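PDB 4EBG: uncharacterized protein from Staphylococcus aureus subsp. aureus Mu50, which is of unknown function, a probably secreted staphylococcal protein of the DUF4467 family with a cystatin-like fold. Local coordinates for residues K4-V9 against S36-Y41; V46-I51 against I81-D86. One frame throughout, in Å; residues are numbered along the deposited sequence. Where two conformers were deposited one is given.

Contact 1 (K4-V9 against S36-Y41); sequences KDIDKV and SNTHVY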
ATOM      1  N   LYS B   4     -21.797  12.220  -1.661  1.00 14.47           N
ATOM      2  CA  LYS B   4     -20.582  13.044  -1.820  0.60 17.75           C
ATOM      3  C   LYS B   4     -19.465  12.495  -0.923  1.00 17.19           C
ATOM      4  O   LYS B   4     -18.307  12.378  -1.328  1.00 18.05           O
ATOM      5  CB  LYS B   4     -20.866  14.521  -1.489  0.60 19.96           C
ATOM      6  CG  LYS B   4     -19.613  15.426  -1.413  0.60 23.89           C
ATOM      7  CD  LYS B   4     -19.956  16.904  -1.343  0.60 26.29           C
ATOM      8  CE  LYS B   4     -18.860  17.690  -0.633  0.60 28.08           C
ATOM      9  NZ  LYS B   4     -18.969  19.175  -0.835  0.60 32.21           N
ATOM     10  N   ASP B   5     -19.814  12.158   0.310  1.00 14.33           N
ATOM     11  CA  ASP B   5     -18.841  11.635   1.240  1.00 14.34           C
ATOM     12  C   ASP B   5     -18.455  10.205   0.956  1.00 11.84           C
ATOM     13  O   ASP B   5     -17.305   9.834   1.125  1.00 12.99           O
ATOM     14  CB  ASP B   5     -19.275  11.869   2.678  1.00 17.40           C
ATOM     15  CG  ASP B   5     -19.119  13.358   3.097  1.00 23.17           C
ATOM     16  OD1 ASP B   5     -18.487  14.178   2.366  1.00 25.13           O
ATOM     17  OD2 ASP B   5     -19.645  13.709   4.151  1.00 28.22           O
ATOM     18  N   ILE B   6     -19.394   9.393   0.512  1.00 11.58           N
ATOM     19  CA  ILE B   6     -19.042   8.053   0.064  1.00 11.22           C
ATOM     20  C   ILE B   6     -18.047   8.141  -1.115  1.00 12.57           C
ATOM     21  O   ILE B   6     -17.097   7.350  -1.167  1.00 11.83           O
ATOM     22  CB  ILE B   6     -20.303   7.253  -0.315  1.00 11.46           C
ATOM     23  CG1 ILE B   6     -21.191   7.016   0.932  1.00 12.45           C
ATOM     24  CG2 ILE B   6     -19.968   5.967  -0.975  1.00 13.42           C
ATOM     25  CD1 ILE B   6     -22.628   6.590   0.559  1.00 12.72           C
ATOM     26  N   ASP B   7     -18.268   9.080  -2.032  1.00 13.47           N
ATOM     27  CA  ASP B   7     -17.360   9.249  -3.133  1.00 14.37           C
ATOM     28  C   ASP B   7     -15.929   9.572  -2.643  1.00 13.54           C
ATOM     29  O   ASP B   7     -14.959   9.102  -3.200  1.00 14.12           O
ATOM     30  CB  ASP B   7     -17.855  10.412  -4.024  1.00 17.11           C
ATOM     31  CG  ASP B   7     -19.039  10.039  -4.931  1.00 21.18           C
ATOM     32  OD1 ASP B   7     -19.304   8.846  -5.123  1.00 24.07           O
ATOM     33  OD2 ASP B   7     -19.689  10.965  -5.483  1.00 32.54           O
ATOM     34  N   LYS B   8     -15.817  10.413  -1.617  1.00 12.80           N
ATOM     35  CA  LYS B   8     -14.542  10.730  -1.013  1.00 13.30           C
ATOM     36  C   LYS B   8     -13.861   9.480  -0.478  1.00 12.03           C
ATOM     37  O   LYS B   8     -12.650   9.356  -0.591  1.00 15.05           O
ATOM     38  CB  LYS B   8     -14.677  11.776   0.098  1.00 14.19           C
ATOM     39  CG  LYS B   8     -15.153  13.154  -0.382  1.00 17.93           C
ATOM     40  CD  LYS B   8     -15.316  14.111   0.762  1.00 19.50           C
ATOM     41  CE  LYS B   8     -15.919  15.459   0.344  1.00 22.78           C
ATOM     42  NZ  LYS B   8     -16.455  16.218   1.525  1.00 28.03           N
ATOM     43  N   VAL B   9     -14.637   8.638   0.185  1.00 11.98           N
ATOM     44  CA  VAL B   9     -14.116   7.380   0.737  1.00 10.68           C
ATOM     45  C   VAL B   9     -13.556   6.493  -0.368  1.00 10.88           C
ATOM     46  O   VAL B   9     -12.414   6.009  -0.267  1.00 11.30           O
ATOM     47  CB  VAL B   9     -15.190   6.653   1.608  1.00 11.03           C
ATOM     48  CG1 VAL B   9     -14.729   5.253   1.945  1.00 11.58           C
ATOM     49  CG2 VAL B   9     -15.448   7.460   2.898  1.00 12.25           C
ATOM     50  N   SER B  36     -19.177  -3.338  -4.170  1.00 10.83           N
ATOM     51  CA  SER B  36     -18.681  -3.303  -2.802  1.00  9.60           C
ATOM     52  C   SER B  36     -19.884  -3.219  -1.853  1.00 10.62           C
ATOM     53  O   SER B  36     -21.048  -3.109  -2.310  1.00 11.34           O
ATOM     54  CB  SER B  36     -17.760  -2.117  -2.635  1.00 10.62           C
ATOM     55  OG  SER B  36     -16.648  -2.182  -3.537  1.00 11.45           O
ATOM     56  N   ASN B  37     -19.606  -3.249  -0.561  1.00 10.36           N
ATOM     57  CA  ASN B  37     -20.576  -2.995   0.474  1.00  9.26           C
ATOM     58  C   ASN B  37     -20.246  -1.695   1.159  1.00  9.92           C
ATOM     59  O   ASN B  37     -19.098  -1.431   1.498  1.00 10.54           O
ATOM     60  CB  ASN B  37     -20.596  -4.148   1.452  1.00 10.83           C
ATOM     61  CG  ASN B  37     -21.087  -5.414   0.823  1.00 11.13           C
ATOM     62  OD1 ASN B  37     -21.886  -5.371  -0.134  1.00 11.58           O
ATOM     63  ND2 ASN B  37     -20.663  -6.549   1.377  1.00 12.26           N
ATOM     64  N   THR B  38     -21.238  -0.814   1.374  1.00  9.45           N
ATOM     65  CA  THR B  38     -21.096   0.458   2.015  1.00  9.42           C
ATOM     66  C   THR B  38     -22.155   0.655   3.075  1.00  9.71           C
ATOM     67  O   THR B  38     -23.349   0.416   2.818  1.00 10.39           O
ATOM     68  CB  THR B  38     -21.178   1.625   0.993  1.00 10.55           C
ATOM     69  OG1 THR B  38     -20.306   1.356  -0.094  1.00 11.24           O
ATOM     70  CG2 THR B  38     -20.876   2.944   1.612  1.00 11.48           C
ATOM     71  N   HIS B  39     -21.749   1.074   4.265  1.00  8.65           N
ATOM     72  CA  HIS B  39     -22.649   1.450   5.330  1.00  9.30           C
ATOM     73  C   HIS B  39     -22.225   2.776   5.929  1.00  8.23           C
ATOM     74  O   HIS B  39     -21.029   3.004   6.156  1.00 10.37           O
ATOM     75  CB  HIS B  39     -22.701   0.411   6.442  1.00 11.71           C
ATOM     76  CG  HIS B  39     -23.349  -0.877   6.031  1.00 13.02           C
ATOM     77  ND1 HIS B  39     -22.677  -1.862   5.356  1.00 14.02           N
ATOM     78  CD2 HIS B  39     -24.623  -1.327   6.189  1.00 15.18           C
ATOM     79  CE1 HIS B  39     -23.501  -2.873   5.122  1.00 15.21           C
ATOM     80  NE2 HIS B  39     -24.676  -2.592   5.650  1.00 16.70           N
ATOM     81  N   VAL B  40     -23.175   3.671   6.193  1.00  9.12           N
ATOM     82  CA  VAL B  40     -22.933   4.953   6.830  1.00  9.71           C
ATOM     83  C   VAL B  40     -23.547   4.945   8.225  1.00  9.15           C
ATOM     84  O   VAL B  40     -24.681   4.451   8.419  1.00 10.33           O
ATOM     85  CB  VAL B  40     -23.531   6.122   6.009  1.00 10.11           C
ATOM     86  CG1 VAL B  40     -23.336   7.460   6.697  1.00 12.46           C
ATOM     87  CG2 VAL B  40     -22.984   6.109   4.595  1.00 11.93           C
ATOM     88  N   TYR B  41     -22.810   5.515   9.186  1.00  9.57           N
ATOM     89  CA  TYR B  41     -23.208   5.595  10.570  1.00  9.65           C
ATOM     90  C   TYR B  41     -23.068   7.008  11.062  1.00 11.66           C
ATOM     91  O   TYR B  41     -22.319   7.811  10.522  1.00 13.19           O
ATOM     92  CB  TYR B  41     -22.377   4.649  11.448  1.00 11.40           C
ATOM     93  CG  TYR B  41     -22.436   3.244  10.982  1.00 10.22           C
ATOM     94  CD1 TYR B  41     -23.459   2.397  11.429  1.00 10.47           C
ATOM     95  CD2 TYR B  41     -21.523   2.724  10.051  1.00 10.76           C
ATOM     96  CE1 TYR B  41     -23.573   1.051  10.956  1.00 11.28           C
ATOM     97  CE2 TYR B  41     -21.644   1.421   9.620  1.00 11.00           C
ATOM     98  CZ  TYR B  41     -22.682   0.599  10.029  1.00  9.90           C
ATOM     99  OH  TYR B  41     -22.775  -0.679   9.532  1.00 12.15           O
TER
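Ile6 is the one residue of helix segment 4-9 that touches strand 37-41, and it does so with three of its carbons. From CB, which points at the strand, the side chain divides. The CG2 branch, anti to the backbone N, ends 4.1 Å from Thr38 CG2. The other branch starts at CG1, which faces both methyls of the strand, 4.1 Å from Thr38 CG2 and 4.2 Å from Val40 CG2. With chi2 at 164° the chain runs on extended, and its tip, CD1, lies 4.1 Å from Val40 CG2. Thr38 and Val40, two apart in the strand, thus present one methyl each to a single isoleucine. The chi1 of Thr38, -49°, offers its methyl to Ile6, while OG1 is hydrogen-bonded to Tyr10 OH, one turn further along the same helix. Tyr91 of strand 91-94 also packs on Ile6 and Val40. The small buried area of 106 Å² marks a light apolar touch. Beside this contact, Lys8 NZ forms a salt bridge to Asp5 OD1 (3.0 Å), met nearly along its C-O axis, and also bonds Gly70 O. A long N-terminal helix laid on one face of an antiparallel sheet is characteristic of the cystatin-like fold.

Contact 2 (V46-I51 against I81-D86); sequences VIVIGI and IKYMKD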
ATOM      1  N   VAL B  46     -19.040   8.264  10.309  1.00 13.66           N
ATOM      2  CA  VAL B  46     -18.271   7.014  10.089  1.00 12.03           C
ATOM      3  C   VAL B  46     -18.859   6.267   8.886  1.00 11.42           C
ATOM      4  O   VAL B  46     -20.076   6.067   8.802  1.00 13.26           O
ATOM      5  CB  VAL B  46     -18.268   6.071  11.358  1.00 12.59           C
ATOM      6  CG1 VAL B  46     -17.563   4.737  11.083  1.00 13.77           C
ATOM      7  CG2 VAL B  46     -17.678   6.857  12.558  1.00 18.14           C
ATOM      8  N   ILE B  47     -18.013   5.863   7.948  1.00 11.41           N
ATOM      9  CA  ILE B  47     -18.412   5.095   6.798  1.00  9.93           C
ATOM     10  C   ILE B  47     -17.549   3.849   6.738  1.00  9.68           C
ATOM     11  O   ILE B  47     -16.342   3.933   6.811  1.00 11.05           O
ATOM     12  CB  ILE B  47     -18.290   5.955   5.503  1.00 10.89           C
ATOM     13  CG1 ILE B  47     -19.151   7.218   5.634  1.00 11.61           C
ATOM     14  CG2 ILE B  47     -18.656   5.140   4.271  1.00 11.92           C
ATOM     15  CD1 ILE B  47     -19.101   8.142   4.372  1.00 14.40           C
ATOM     16  N   VAL B  48     -18.178   2.674   6.634  1.00  8.85           N
ATOM     17  CA  VAL B  48     -17.509   1.391   6.577  1.00  8.64           C
ATOM     18  C   VAL B  48     -17.751   0.821   5.216  1.00  9.02           C
ATOM     19  O   VAL B  48     -18.902   0.710   4.771  1.00  9.94           O
ATOM     20  CB  VAL B  48     -17.996   0.443   7.694  1.00  9.25           C
ATOM     21  CG1 VAL B  48     -17.250  -0.884   7.542  1.00 12.25           C
ATOM     22  CG2 VAL B  48     -17.786   0.998   9.078  1.00 12.15           C
ATOM     23  N   ILE B  49     -16.665   0.418   4.536  1.00  9.04           N
ATOM     24  CA  ILE B  49     -16.737  -0.206   3.255  1.00  8.52           C
ATOM     25  C   ILE B  49     -16.141  -1.591   3.305  1.00  8.83           C
ATOM     26  O   ILE B  49     -15.201  -1.835   4.035  1.00 10.84           O
ATOM     27  CB  ILE B  49     -16.117   0.641   2.111  1.00  9.34           C
ATOM     28  CG1 ILE B  49     -14.620   0.804   2.303  1.00 11.40           C
ATOM     29  CG2 ILE B  49     -16.877   1.978   2.011  1.00 10.67           C
ATOM     30  CD1 ILE B  49     -13.947   1.558   1.117  1.00 12.23           C
ATOM     31  N   GLY B  50     -16.682  -2.476   2.489  1.00  9.46           N
ATOM     32  CA  GLY B  50     -16.177  -3.808   2.280  1.00  9.11           C
ATOM     33  C   GLY B  50     -15.881  -3.947   0.792  1.00  8.90           C
ATOM     34  O   GLY B  50     -16.759  -3.784  -0.034  1.00  9.97           O
ATOM     35  N   ILE B  51     -14.638  -4.323   0.464  1.00 10.06           N
ATOM     36  CA  ILE B  51     -14.185  -4.260  -0.895  1.00  9.06           C
ATOM     37  C   ILE B  51     -13.378  -5.498  -1.256  1.00  9.38           C
ATOM     38  O   ILE B  51     -12.823  -6.180  -0.395  1.00 10.62           O
ATOM     39  CB  ILE B  51     -13.305  -2.989  -1.127  1.00  9.97           C
ATOM     40  CG1 ILE B  51     -11.976  -3.054  -0.388  1.00 10.98           C
ATOM     41  CG2 ILE B  51     -14.062  -1.722  -0.827  1.00 11.32           C
ATOM     42  CD1 ILE B  51     -10.950  -2.064  -0.778  1.00 16.09           C
ATOM     43  N   ILE B  81     -15.794  -4.570  11.540  1.00 13.93           N
ATOM     44  CA  ILE B  81     -16.757  -5.663  11.717  1.00 15.05           C
ATOM     45  C   ILE B  81     -17.547  -5.400  12.990  1.00 13.14           C
ATOM     46  O   ILE B  81     -18.786  -5.512  13.034  1.00 14.22           O
ATOM     47  CB  ILE B  81     -16.020  -7.016  11.795  1.00 19.25           C
ATOM     48  CG1 ILE B  81     -15.235  -7.268  10.505  1.00 24.35           C
ATOM     49  CG2 ILE B  81     -16.992  -8.123  12.052  1.00 20.85           C
ATOM     50  CD1 ILE B  81     -15.948  -6.907   9.247  1.00 20.73           C
ATOM     51  N   LYS B  82     -16.828  -5.108  14.074  1.00 13.36           N
ATOM     52  CA  LYS B  82     -17.462  -4.810  15.310  1.00 13.48           C
ATOM     53  C   LYS B  82     -18.343  -3.566  15.164  1.00 11.39           C
ATOM     54  O   LYS B  82     -19.441  -3.482  15.721  1.00 12.17           O
ATOM     55  CB  LYS B  82     -16.425  -4.594  16.399  1.00 14.65           C
ATOM     56  CG  LYS B  82     -17.007  -4.243  17.732  1.00 16.76           C
ATOM     57  CD  LYS B  82     -15.948  -3.970  18.791  1.00 20.75           C
ATOM     58  CE  LYS B  82     -16.591  -3.626  20.144  1.00 28.52           C
ATOM     59  NZ  LYS B  82     -17.729  -4.547  20.562  1.00 36.21           N
ATOM     60  N   TYR B  83     -17.855  -2.577  14.429  1.00 11.38           N
ATOM     61  CA  TYR B  83     -18.591  -1.336  14.316  1.00 11.09           C
ATOM     62  C   TYR B  83     -19.946  -1.614  13.684  1.00 11.03           C
ATOM     63  O   TYR B  83     -20.980  -1.065  14.087  1.00 11.67           O
ATOM     64  CB  TYR B  83     -17.802  -0.288  13.506  1.00 10.59           C
ATOM     65  CG  TYR B  83     -18.277   1.098  13.780  1.00 10.23           C
ATOM     66  CD1 TYR B  83     -19.380   1.640  13.115  1.00 10.90           C
ATOM     67  CD2 TYR B  83     -17.659   1.856  14.748  1.00 11.71           C
ATOM     68  CE1 TYR B  83     -19.852   2.904  13.417  1.00 11.35           C
ATOM     69  CE2 TYR B  83     -18.124   3.166  15.035  1.00 10.59           C
ATOM     70  CZ  TYR B  83     -19.235   3.670  14.395  1.00 11.01           C
ATOM     71  OH  TYR B  83     -19.745   4.903  14.672  1.00 12.49           O
HETATM   72  N   MSE B  84     -19.952  -2.403  12.614  1.00 10.81           N
HETATM   73  CA  MSE B  84     -21.232  -2.686  11.920  1.00 10.95           C
HETATM   74  C   MSE B  84     -22.196  -3.465  12.797  1.00 11.49           C
HETATM   75  O   MSE B  84     -23.388  -3.290  12.751  1.00 12.70           O
HETATM   76  CB  MSE B  84     -20.975  -3.446  10.629  1.00 10.45           C
HETATM   77  CG  MSE B  84     -20.198  -2.670   9.580  1.00 10.46           C
HETATM   78 SE   MSE B  84     -19.973  -3.640   7.921  0.75 13.50          SE
HETATM   79  CE  MSE B  84     -18.752  -4.867   8.505  1.00 19.43           C
ATOM     80  N   LYS B  85     -21.652  -4.351  13.592  1.00 11.07           N
ATOM     81  CA  LYS B  85     -22.441  -5.167  14.530  1.00 11.93           C
ATOM     82  C   LYS B  85     -23.163  -4.330  15.560  1.00 11.76           C
ATOM     83  O   LYS B  85     -24.280  -4.597  15.974  1.00 11.97           O
ATOM     84  CB  LYS B  85     -21.491  -6.208  15.206  1.00 12.61           C
ATOM     85  CG  LYS B  85     -22.178  -6.997  16.291  1.00 13.96           C
ATOM     86  CD  LYS B  85     -21.273  -8.082  16.825  1.00 16.07           C
ATOM     87  CE  LYS B  85     -20.037  -7.602  17.505  1.00 16.03           C
ATOM     88  NZ  LYS B  85     -20.292  -6.939  18.810  1.00 20.33           N
ATOM     89  N   ASP B  86     -22.432  -3.328  16.008  1.00 11.31           N
ATOM     90  CA  ASP B  86     -22.784  -2.573  17.207  1.00 12.01           C
ATOM     91  C   ASP B  86     -23.607  -1.342  16.950  1.00 12.16           C
ATOM     92  O   ASP B  86     -24.088  -0.743  17.912  1.00 14.80           O
ATOM     93  CB  ASP B  86     -21.527  -2.177  17.975  1.00 13.09           C
ATOM     94  CG  ASP B  86     -20.868  -3.317  18.672  1.00 17.87           C
ATOM     95  OD1 ASP B  86     -21.379  -4.459  18.612  1.00 20.66           O
ATOM     96  OD2 ASP B  86     -19.791  -3.074  19.281  1.00 20.88           O
TER
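Tyr83 and Val46 meet from opposite directions, the valine forming a bump on one face of the flat ring. Val46 CG1 stands 3.7 Å above the ring plane, offset toward the rim, and makes a CH-pi contact 4.0 Å from the Tyr83 ring centroid, 21° off the normal. The second methyl, CG2, lies on the same side of the ring plane, 3.5 Å from Tyr83 OH, so both branches of Val46 rest on one side of the tyrosine's outer end. The ring reaches this place because its CG is anti to the backbone N (chi1 -159°), throwing it out from the helix toward the strand. Val48, two residues on, fits between the helix side chains: CG2 approaches Tyr83 CD1 obliquely at 4.4 Å, while CG1 meets both SE (3.9 Å) and CG (4.0 Å) of selenomethionine Met84. Tyr41 and Tyr62 of neighbouring strands also touch Met84. Tyr41 meets the Tyr83 ring edge-to-face, and His87 stacks on Tyr83. Away from the strand, Asp86 is held by Lys82 and Lys85 in a salt-bridge network. Segment 81-86 runs at 118° to segment 46-51, and its helix 80-86 packs on the antiparallel sheet, an alpha-on-beta layer within the cystatin-like fold.

From the N terminus, helix 3-23 leads through a loop into strand 37-41, and contact 1 closes this first excursion by laying the start of the helix on that strand. The chain then turns into strand 46-52, continues through strands 60-68 and 71-74, and reaches helix 80-86, where contact 2 closes a second loop. The two closures follow in series, neither nesting nor crossing. Their centres are 11 Å apart, and neighbouring antiparallel strands join them through probable backbone hydrogen bonds from Gly50 N to Asn37 O and from Tyr41 N to Val46 O. Contact 1 uses the sheet face under the long helix; contact 2 uses the opposite face, where helix 80-86 lies.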